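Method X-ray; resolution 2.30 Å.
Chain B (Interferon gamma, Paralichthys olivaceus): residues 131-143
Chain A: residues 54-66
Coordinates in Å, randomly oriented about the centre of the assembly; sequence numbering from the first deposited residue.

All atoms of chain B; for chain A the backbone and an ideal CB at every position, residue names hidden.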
# COMPACT_ATOMS: atom_id res chain seq x y z
N ILE B 131 -18.80 -7.27 7.22
CA ILE B 131 -17.56 -6.50 7.25
C ILE B 131 -17.78 -5.05 7.71
O ILE B 131 -17.01 -4.54 8.57
CB ILE B 131 -16.90 -6.52 5.87
CG1 ILE B 131 -16.62 -8.00 5.50
CG2 ILE B 131 -15.67 -5.59 5.84
CD1 ILE B 131 -15.38 -8.28 4.69
N GLN B 132 -18.82 -4.42 7.16
CA GLN B 132 -19.20 -3.07 7.60
C GLN B 132 -19.42 -3.03 9.10
O GLN B 132 -18.96 -2.11 9.79
CB GLN B 132 -20.45 -2.56 6.89
CG GLN B 132 -20.16 -2.07 5.48
CD GLN B 132 -21.40 -1.88 4.64
OE1 GLN B 132 -22.54 -1.98 5.13
NE2 GLN B 132 -21.20 -1.60 3.36
N SER B 133 -20.12 -4.03 9.60
CA SER B 133 -20.47 -4.06 10.99
C SER B 133 -19.34 -4.51 11.84
O SER B 133 -19.28 -4.13 13.01
CB SER B 133 -21.64 -5.01 11.24
OG SER B 133 -21.92 -5.05 12.64
N LYS B 134 -18.46 -5.36 11.29
CA LYS B 134 -17.24 -5.77 12.03
C LYS B 134 -16.27 -4.59 12.16
O LYS B 134 -15.84 -4.26 13.27
CB LYS B 134 -16.56 -7.00 11.38
CG LYS B 134 -17.29 -8.31 11.68
CD LYS B 134 -16.76 -9.47 10.85
CE LYS B 134 -15.47 -10.01 11.45
NZ LYS B 134 -15.16 -11.34 10.85
N ALA B 135 -15.97 -3.94 11.04
CA ALA B 135 -15.22 -2.68 11.02
C ALA B 135 -15.76 -1.65 12.02
O ALA B 135 -14.99 -1.07 12.84
CB ALA B 135 -15.25 -2.10 9.62
N LEU B 136 -17.07 -1.45 11.97
CA LEU B 136 -17.76 -0.53 12.90
C LEU B 136 -17.42 -0.84 14.34
O LEU B 136 -16.99 0.06 15.09
CB LEU B 136 -19.26 -0.59 12.70
CG LEU B 136 -20.12 0.68 12.78
CD1 LEU B 136 -19.44 1.86 12.11
CD2 LEU B 136 -21.48 0.40 12.11
N TRP B 137 -17.55 -2.11 14.74
CA TRP B 137 -17.16 -2.51 16.10
C TRP B 137 -15.65 -2.29 16.40
O TRP B 137 -15.28 -2.02 17.52
CB TRP B 137 -17.51 -3.96 16.28
CG TRP B 137 -17.31 -4.54 17.64
CD1 TRP B 137 -16.13 -4.82 18.28
CD2 TRP B 137 -18.36 -4.99 18.50
NE1 TRP B 137 -16.39 -5.38 19.52
CE2 TRP B 137 -17.75 -5.50 19.66
CE3 TRP B 137 -19.76 -4.98 18.40
CZ2 TRP B 137 -18.49 -6.02 20.72
CZ3 TRP B 137 -20.51 -5.50 19.45
CH2 TRP B 137 -19.87 -6.01 20.61
N GLU B 138 -14.79 -2.44 15.39
CA GLU B 138 -13.37 -2.30 15.58
C GLU B 138 -12.94 -0.83 15.59
O GLU B 138 -11.86 -0.50 16.13
CB GLU B 138 -12.62 -3.07 14.49
CG GLU B 138 -12.89 -4.59 14.47
CD GLU B 138 -12.23 -5.28 13.28
OE1 GLU B 138 -11.10 -4.87 12.91
OE2 GLU B 138 -12.81 -6.25 12.73
N LEU B 139 -13.80 0.06 15.07
CA LEU B 139 -13.47 1.49 15.02
C LEU B 139 -13.04 2.09 16.34
O LEU B 139 -12.16 2.92 16.38
CB LEU B 139 -14.60 2.32 14.38
CG LEU B 139 -14.37 3.84 14.20
CD1 LEU B 139 -13.01 4.25 13.58
CD2 LEU B 139 -15.50 4.41 13.36
N GLN B 140 -13.62 1.67 17.44
CA GLN B 140 -13.36 2.37 18.73
C GLN B 140 -11.92 2.17 19.15
O GLN B 140 -11.20 3.13 19.44
CB GLN B 140 -14.31 1.86 19.82
CG GLN B 140 -14.65 2.91 20.86
CD GLN B 140 -15.73 2.44 21.81
OE1 GLN B 140 -16.86 2.10 21.39
NE2 GLN B 140 -15.41 2.39 23.11
N TRP B 141 -11.49 0.91 19.14
CA TRP B 141 -10.13 0.59 19.46
C TRP B 141 -9.18 1.27 18.45
O TRP B 141 -8.17 1.87 18.83
CB TRP B 141 -9.90 -0.92 19.48
CG TRP B 141 -8.59 -1.23 20.04
CD1 TRP B 141 -8.30 -1.46 21.35
CD2 TRP B 141 -7.35 -1.26 19.32
NE1 TRP B 141 -6.94 -1.67 21.49
CE2 TRP B 141 -6.34 -1.55 20.27
CE3 TRP B 141 -7.00 -1.09 17.97
CZ2 TRP B 141 -5.00 -1.68 19.91
CZ3 TRP B 141 -5.65 -1.22 17.61
CH2 TRP B 141 -4.67 -1.50 18.59
N MET B 142 -9.51 1.16 17.16
CA MET B 142 -8.64 1.68 16.12
C MET B 142 -8.46 3.20 16.27
O MET B 142 -7.32 3.70 16.16
CB MET B 142 -9.12 1.25 14.75
CG MET B 142 -8.87 -0.24 14.45
SD MET B 142 -7.11 -0.53 14.18
CE MET B 142 -6.94 -2.31 14.20
N TYR B 143 -9.52 3.91 16.61
CA TYR B 143 -9.43 5.38 16.79
C TYR B 143 -8.72 5.77 18.08
O TYR B 143 -8.02 6.78 18.10
CB TYR B 143 -10.79 6.01 16.74
CG TYR B 143 -10.83 7.52 16.58
CD1 TYR B 143 -10.91 8.35 17.67
CD2 TYR B 143 -10.92 8.11 15.32
CE1 TYR B 143 -11.00 9.74 17.53
CE2 TYR B 143 -11.04 9.49 15.16
CZ TYR B 143 -11.08 10.30 16.28
OH TYR B 143 -11.18 11.69 16.13
N UNK A 54 -8.90 3.51 4.98
CA UNK A 54 -9.82 2.43 4.70
C UNK A 54 -11.20 2.71 5.28
O UNK A 54 -12.22 2.49 4.63
CB UNK A 54 -9.27 1.11 5.25
N UNK A 55 -11.23 3.19 6.51
CA UNK A 55 -12.50 3.54 7.18
C UNK A 55 -13.23 4.66 6.47
O UNK A 55 -14.45 4.70 6.43
CB UNK A 55 -12.24 3.95 8.63
N UNK A 56 -12.49 5.61 5.95
CA UNK A 56 -13.11 6.69 5.21
C UNK A 56 -13.79 6.18 3.94
O UNK A 56 -14.87 6.61 3.66
CB UNK A 56 -12.07 7.75 4.86
N UNK A 57 -13.14 5.27 3.20
CA UNK A 57 -13.79 4.53 2.10
C UNK A 57 -15.04 3.83 2.58
O UNK A 57 -16.11 4.02 2.01
CB UNK A 57 -12.83 3.51 1.49
N UNK A 58 -14.89 3.01 3.62
CA UNK A 58 -15.96 2.18 4.13
C UNK A 58 -17.18 3.01 4.35
O UNK A 58 -18.27 2.71 3.85
CB UNK A 58 -15.55 1.48 5.43
N UNK A 59 -16.99 4.06 5.16
CA UNK A 59 -18.10 4.84 5.70
C UNK A 59 -18.81 5.53 4.54
O UNK A 59 -20.03 5.48 4.45
CB UNK A 59 -17.61 5.86 6.73
N UNK A 60 -18.03 6.09 3.63
CA UNK A 60 -18.51 6.43 2.28
C UNK A 60 -19.55 5.46 1.76
O UNK A 60 -20.72 5.80 1.69
CB UNK A 60 -17.34 6.48 1.30
N UNK A 61 -19.14 4.22 1.48
CA UNK A 61 -20.08 3.19 0.96
C UNK A 61 -21.29 2.97 1.88
O UNK A 61 -22.41 2.86 1.44
CB UNK A 61 -19.35 1.86 0.77
N UNK A 62 -21.06 2.95 3.18
CA UNK A 62 -22.16 2.80 4.09
C UNK A 62 -23.14 3.95 3.92
O UNK A 62 -24.33 3.76 4.11
CB UNK A 62 -21.66 2.72 5.53
N UNK A 63 -22.66 5.14 3.55
CA UNK A 63 -23.57 6.25 3.20
C UNK A 63 -24.26 6.06 1.83
O UNK A 63 -25.45 6.37 1.71
CB UNK A 63 -22.79 7.57 3.19
N UNK A 64 -23.55 5.55 0.82
CA UNK A 64 -24.19 5.24 -0.48
C UNK A 64 -25.28 4.19 -0.33
O UNK A 64 -26.39 4.42 -0.76
CB UNK A 64 -23.15 4.75 -1.49
N UNK A 65 -24.99 3.08 0.34
CA UNK A 65 -25.96 1.98 0.53
C UNK A 65 -27.13 2.31 1.46
O UNK A 65 -27.98 1.46 1.71
CB UNK A 65 -25.23 0.75 1.08
N UNK A 66 -27.18 3.54 1.96
CA UNK A 66 -28.38 4.08 2.61
C UNK A 66 -29.43 4.50 1.53
O UNK A 66 -29.06 5.11 0.50
CB UNK A 66 -28.01 5.27 3.50

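Position 54 opens the stretch with its CB out of reach of chain B: nothing of the other helix lies within 5.5 Å, so this contact hardly restricts the choice. The deposited residue is Thr A54.

Position 55 is different. Its CA-to-CB bond points toward chain B, yet the nearest atom, Leu B139 CD1, is still 5.0 Å from the ideal CB, which leaves room for a large side chain. Ahead lie the methyl of Ala B135, the side chains of Leu B139 and Met B142, and the carbonyl of Ala B135. A long apolar residue such as methionine, or phenylalanine, could occupy the hollow, but an aromatic ring ending in a donor would also serve the carbonyl. Tyr A55 does both. Its ring is a knob among Ala B135, Glu B138, Leu B139 and Met B142, and Leu B139 CD1 stands 3.9 Å from the ring centroid, almost on the normal, in a CH-pi contact. At the ring's far end, Tyr A55 OH donates a short hydrogen bond to Ala B135 O, 2.5 Å away. That carbonyl also takes only a weak helical bond from Leu B139 N, so the phenol supplements the helix's own bonding.

Positions 56 and 57 lie out of reach and tolerate polar or charged residues; Glu A56 and Lys A57 occupy them.

Position 58 points toward chain B again, where CA of Gln B132 lies 7.1 Å from its own CA. The methyl of Ala B135 and the aliphatic part of Gln B132 invite a medium-sized apolar residue; leucine, isoleucine or methionine would suit. It is Leu A58, whose CD1 packs tightly at 3.2 Å from Ala B135 CB, while its CD2 lies 4.2 Å from Gln B132 CG.

Position 59 points sideways, so an apolar chain could lean in without close contact, as Ile A59 does. At position 60, phi/psi of -34/-69 is unusual for a helix, and the ideal CB would come within 2.9 Å of the backbone O of Lys A57; a residue lacking CB fits, and Gly A60 is found.

Position 61 starts toward chain B, its ideal CB 4.7 Å from Gln B132 NE2. A polar residue is reasonable, but the end of Gln A61 leads away.

Position 62 faces the amide carbon of Gln B132 and, farther on, Leu B136, so a long, flexible apolar chain is favoured, leucine being a shorter alternative. Met A62 places CG 3.6 Å from Gln B132 CD and extends CE to 3.6 Å from Leu B136 CD2.

Positions 63, 64 and 66 have no atom of chain B near the ideal CB, so this contact allows apolar or polar residues alike; they are Leu A63, Glu A64 and Leu A66. Position 65, beyond the helix, points toward the amide donor of Gln B132; an acceptor on a long chain, glutamate or glutamine, would suit. Gln A65 OE1 accepts a hydrogen bond from Gln B132 NE2 at 3.1 Å.

Chain A (54-66) TYEKLIGQMLEQL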
# COMPACT_ATOMS: atom_id res chain seq x y z
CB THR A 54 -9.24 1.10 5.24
OG1 THR A 54 -7.95 0.91 4.67
CG2 THR A 54 -10.11 -0.07 4.87
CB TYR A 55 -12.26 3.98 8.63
CG TYR A 55 -12.36 2.86 9.62
CD1 TYR A 55 -13.59 2.27 9.90
CD2 TYR A 55 -11.23 2.42 10.33
CE1 TYR A 55 -13.69 1.25 10.85
CE2 TYR A 55 -11.32 1.41 11.28
CZ TYR A 55 -12.56 0.83 11.54
OH TYR A 55 -12.66 -0.20 12.47
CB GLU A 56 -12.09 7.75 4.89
CG GLU A 56 -12.71 9.04 4.45
CD GLU A 56 -11.67 10.08 4.17
OE1 GLU A 56 -10.54 9.94 4.75
OE2 GLU A 56 -12.02 11.01 3.36
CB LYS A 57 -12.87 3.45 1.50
CG LYS A 57 -12.18 3.79 0.19
CD LYS A 57 -10.87 4.55 0.39
CE LYS A 57 -9.96 4.48 -0.84
NZ LYS A 57 -8.59 4.98 -0.53
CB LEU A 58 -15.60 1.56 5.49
CG LEU A 58 -15.13 0.12 5.62
CD1 LEU A 58 -14.94 -0.22 7.08
CD2 LEU A 58 -16.14 -0.82 4.99
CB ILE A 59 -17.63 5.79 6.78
CG1 ILE A 59 -17.09 4.95 7.97
CG2 ILE A 59 -18.76 6.71 7.23
CD1 ILE A 59 -16.10 5.68 8.85
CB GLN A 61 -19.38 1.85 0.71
CG GLN A 61 -18.28 1.89 -0.34
CD GLN A 61 -18.77 2.41 -1.67
OE1 GLN A 61 -18.32 3.46 -2.16
NE2 GLN A 61 -19.76 1.69 -2.25
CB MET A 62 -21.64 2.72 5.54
CG MET A 62 -20.88 1.43 5.84
SD MET A 62 -20.01 1.44 7.41
CE MET A 62 -21.28 1.13 8.62
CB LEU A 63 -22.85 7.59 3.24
CG LEU A 63 -22.48 8.10 4.64
CD1 LEU A 63 -21.38 9.19 4.59
CD2 LEU A 63 -23.74 8.57 5.37
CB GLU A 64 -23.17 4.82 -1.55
CG GLU A 64 -22.17 5.93 -1.87
CD GLU A 64 -21.58 5.84 -3.28
OE1 GLU A 64 -20.33 5.71 -3.39
OE2 GLU A 64 -22.35 5.90 -4.27
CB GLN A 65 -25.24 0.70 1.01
CG GLN A 65 -24.51 -0.01 -0.12
CD GLN A 65 -23.27 -0.78 0.31
OE1 GLN A 65 -23.34 -1.72 1.11
NE2 GLN A 65 -22.12 -0.40 -0.25
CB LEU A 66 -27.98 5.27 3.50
CG LEU A 66 -28.40 5.30 4.97
CD1 LEU A 66 -27.97 4.06 5.76
CD2 LEU A 66 -27.82 6.56 5.62
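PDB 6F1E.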